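Local coordinates for protein homoserine O-acetyltransferase (Bacillus anthracis str. 'Ames Ancestor', PDB 3I1I) that probably catalyses the transfer of an acetyl group from acetyl-CoA to the hydroxyl of homoserine, an early step of methionine biosynthesis, as an alpha/beta-hydrolase-fold enzyme, at residues 127-132 with 285-290. Numbering follows the deposited sequence.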
ATOM      1  N   PHE A 127     -15.360  14.736   7.164  1.00 23.84           N
ATOM      2  CA  PHE A 127     -15.352  16.024   6.514  1.00 23.68           C
ATOM      3  C   PHE A 127     -14.936  15.935   5.052  1.00 23.78           C
ATOM      4  O   PHE A 127     -14.203  15.026   4.661  1.00 23.44           O
ATOM      5  CB  PHE A 127     -14.429  17.005   7.268  1.00 23.72           C
ATOM      6  CG  PHE A 127     -12.966  16.929   6.870  1.00 21.88           C
ATOM      7  CD1 PHE A 127     -12.446  17.826   5.965  1.00 20.44           C
ATOM      8  CD2 PHE A 127     -12.121  15.973   7.429  1.00 21.49           C
ATOM      9  CE1 PHE A 127     -11.117  17.790   5.608  1.00 22.73           C
ATOM     10  CE2 PHE A 127     -10.784  15.904   7.079  1.00 20.30           C
ATOM     11  CZ  PHE A 127     -10.272  16.811   6.160  1.00 22.16           C
ATOM     12  N   THR A 128     -15.385  16.931   4.283  1.00 23.27           N
ATOM     13  CA  THR A 128     -14.991  17.128   2.913  1.00 22.79           C
ATOM     14  C   THR A 128     -14.317  18.485   2.762  1.00 22.99           C
ATOM     15  O   THR A 128     -14.306  19.308   3.679  1.00 22.32           O
ATOM     16  CB  THR A 128     -16.209  17.142   2.004  1.00 23.66           C
ATOM     17  OG1 THR A 128     -16.986  18.336   2.248  1.00 22.09           O
ATOM     18  CG2 THR A 128     -17.038  15.895   2.247  1.00 21.75           C
ATOM     19  N   PHE A 129     -13.764  18.730   1.592  1.00 22.86           N
ATOM     20  CA  PHE A 129     -13.140  20.009   1.327  1.00 23.12           C
ATOM     21  C   PHE A 129     -14.150  21.089   1.120  1.00 23.29           C
ATOM     22  O   PHE A 129     -13.816  22.256   1.162  1.00 23.43           O
ATOM     23  CB  PHE A 129     -12.121  19.905   0.181  1.00 23.10           C
ATOM     24  CG  PHE A 129     -10.912  19.064   0.565  1.00 23.44           C
ATOM     25  CD1 PHE A 129     -10.105  19.441   1.648  1.00 22.81           C
ATOM     26  CD2 PHE A 129     -10.625  17.881  -0.092  1.00 25.08           C
ATOM     27  CE1 PHE A 129      -9.032  18.660   2.056  1.00 22.30           C
ATOM     28  CE2 PHE A 129      -9.547  17.095   0.319  1.00 25.06           C
ATOM     29  CZ  PHE A 129      -8.757  17.486   1.407  1.00 22.66           C
ATOM     30  N   LEU A 130     -15.415  20.715   0.951  1.00 24.02           N
ATOM     31  CA  LEU A 130     -16.481  21.705   0.986  1.00 23.55           C
ATOM     32  C   LEU A 130     -16.684  22.218   2.427  1.00 23.20           C
ATOM     33  O   LEU A 130     -16.881  23.436   2.629  1.00 23.52           O
ATOM     34  CB  LEU A 130     -17.747  21.172   0.380  1.00 23.06           C
ATOM     35  CG  LEU A 130     -18.981  22.070   0.453  1.00 23.95           C
ATOM     36  CD1 LEU A 130     -18.680  23.486  -0.017  1.00 20.59           C
ATOM     37  CD2 LEU A 130     -20.128  21.387  -0.368  1.00 20.63           C
ATOM     38  N   ASP A 131     -16.574  21.330   3.418  1.00 22.47           N
ATOM     39  CA  ASP A 131     -16.630  21.771   4.829  1.00 22.07           C
ATOM     40  C   ASP A 131     -15.567  22.812   5.126  1.00 22.41           C
ATOM     41  O   ASP A 131     -15.862  23.818   5.768  1.00 22.53           O
ATOM     42  CB  ASP A 131     -16.483  20.616   5.786  1.00 21.98           C
ATOM     43  CG  ASP A 131     -17.713  19.731   5.811  1.00 22.40           C
ATOM     44  OD1 ASP A 131     -18.802  20.291   6.022  1.00 25.34           O
ATOM     45  OD2 ASP A 131     -17.607  18.493   5.614  1.00 22.14           O
ATOM     46  N   VAL A 132     -14.358  22.616   4.584  1.00 21.63           N
ATOM     47  CA  VAL A 132     -13.286  23.564   4.788  1.00 21.25           C
ATOM     48  C   VAL A 132     -13.603  24.941   4.127  1.00 22.14           C
ATOM     49  O   VAL A 132     -13.379  26.000   4.732  1.00 22.23           O
ATOM     50  CB  VAL A 132     -11.911  22.997   4.350  1.00 21.44           C
ATOM     51  CG1 VAL A 132     -10.845  24.094   4.353  1.00 17.68           C
ATOM     52  CG2 VAL A 132     -11.498  21.772   5.259  1.00 19.76           C
ATOM     53  N   LYS A 285      -9.560  10.317   3.693  1.00 19.30           N
ATOM     54  CA  LYS A 285     -10.989  10.159   3.395  1.00 19.46           C
ATOM     55  C   LYS A 285     -11.574  11.371   2.626  1.00 18.97           C
ATOM     56  O   LYS A 285     -12.313  11.218   1.649  1.00 18.29           O
ATOM     57  CB  LYS A 285     -11.769   9.925   4.683  1.00 19.78           C
ATOM     58  CG  LYS A 285     -13.272   9.665   4.469  1.00 22.29           C
ATOM     59  CD  LYS A 285     -13.598   8.244   3.969  1.00 23.69           C
ATOM     60  CE  LYS A 285     -15.116   8.117   3.821  1.00 27.14           C
ATOM     61  NZ  LYS A 285     -15.721   6.742   3.862  1.00 26.09           N
ATOM     62  N   ALA A 286     -11.203  12.574   3.054  1.00 18.51           N
ATOM     63  CA  ALA A 286     -11.613  13.785   2.360  1.00 18.29           C
ATOM     64  C   ALA A 286     -11.135  13.752   0.914  1.00 18.48           C
ATOM     65  O   ALA A 286     -11.861  14.169  -0.013  1.00 17.59           O
ATOM     66  CB  ALA A 286     -11.074  15.063   3.094  1.00 17.96           C
ATOM     67  N   VAL A 287      -9.893  13.305   0.718  1.00 18.24           N
ATOM     68  CA  VAL A 287      -9.333  13.331  -0.623  1.00 18.09           C
ATOM     69  C   VAL A 287     -10.107  12.337  -1.477  1.00 18.86           C
ATOM     70  O   VAL A 287     -10.478  12.629  -2.620  1.00 19.86           O
ATOM     71  CB  VAL A 287      -7.823  12.979  -0.653  1.00 18.38           C
ATOM     72  CG1 VAL A 287      -7.403  12.565  -2.100  1.00 16.06           C
ATOM     73  CG2 VAL A 287      -6.955  14.145  -0.062  1.00 16.10           C
ATOM     74  N   LEU A 288     -10.337  11.156  -0.940  1.00 19.15           N
ATOM     75  CA  LEU A 288     -11.028  10.105  -1.686  1.00 21.30           C
ATOM     76  C   LEU A 288     -12.501  10.469  -2.008  1.00 21.41           C
ATOM     77  O   LEU A 288     -13.025  10.080  -3.052  1.00 21.26           O
ATOM     78  CB  LEU A 288     -10.914   8.814  -0.899  1.00 22.31           C
ATOM     79  CG  LEU A 288     -11.780   7.584  -0.958  1.00 25.64           C
ATOM     80  CD1 LEU A 288     -11.141   6.681   0.103  1.00 28.17           C
ATOM     81  CD2 LEU A 288     -13.232   7.871  -0.618  1.00 28.30           C
ATOM     82  N   LEU A 289     -13.129  11.229  -1.113  1.00 21.28           N
ATOM     83  CA  LEU A 289     -14.472  11.740  -1.344  1.00 21.35           C
ATOM     84  C   LEU A 289     -14.531  12.947  -2.280  1.00 21.75           C
ATOM     85  O   LEU A 289     -15.641  13.323  -2.664  1.00 22.59           O
ATOM     86  CB  LEU A 289     -15.117  12.157  -0.019  1.00 20.55           C
ATOM     87  CG  LEU A 289     -15.521  11.026   0.920  1.00 20.78           C
ATOM     88  CD1 LEU A 289     -15.952  11.609   2.252  1.00 17.24           C
ATOM     89  CD2 LEU A 289     -16.590  10.122   0.275  1.00 19.35           C
ATOM     90  N   HIS A 290     -13.388  13.560  -2.642  1.00 20.50           N
ATOM     91  CA  HIS A 290     -13.424  14.799  -3.394  1.00 20.12           C
ATOM     92  C   HIS A 290     -14.081  14.687  -4.779  1.00 20.70           C
ATOM     93  O   HIS A 290     -13.601  13.989  -5.665  1.00 20.42           O
ATOM     94  CB  HIS A 290     -12.037  15.421  -3.552  1.00 20.55           C
ATOM     95  CG  HIS A 290     -12.019  16.601  -4.472  1.00 18.97           C
ATOM     96  ND1 HIS A 290     -12.654  17.784  -4.164  1.00 17.45           N
ATOM     97  CD2 HIS A 290     -11.495  16.763  -5.714  1.00 19.08           C
ATOM     98  CE1 HIS A 290     -12.522  18.630  -5.175  1.00 19.14           C
ATOM     99  NE2 HIS A 290     -11.812  18.039  -6.126  1.00 20.64           N
TER
HETATM  100  O   HOH W   1     -13.671  16.308   0.041  1.00 15.69           O
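The N-terminal end of helix 129-142 meets residues 285-290, on helix 277-289, and the backbones come nearest at T128 and A286, with 4.8 Å between their CA atoms. The contact joins helix 129-142 to the largely helical region between strands 174-178 and 309-313 of the alpha/beta-hydrolase sheet. T128, the N-cap residue, and D131 cap the start of helix 129-142 with a capping box. D131 OD2 takes the T128 N-H through its anti lone pair (166° at the hydrogen), while T128 OG1 receives D131 N and, more weakly, L130 N. The other oxygen, D131 OD1, is held by E20 N and Y17 OH.

A286 sends its methyl into the angle formed by two phenyl rings, F127 and F129. CB stands over one face of F127, 3.9 Å from the ring centroid, and over one face of F129, 4.0 Å from that centroid, both CH-pi contacts offset toward the rim. F127 reaches it with CG in the crowded position between backbone N and carbonyl carbon (chi1 85°), which brings CZ to the methyl. F129 also has V287 CG2 at its edge, in plane, 3.9 Å from CE2; beyond, its ring packs on A156, M159 and I160 of helix 156-167, whose start overlaps the probable nucleophile elbow. A second subunit adds Y251, which packs on T128.

One water bridges the two backbones: it accepts from F129 N at 2.9 Å and donates to A286 O at 2.8 Å.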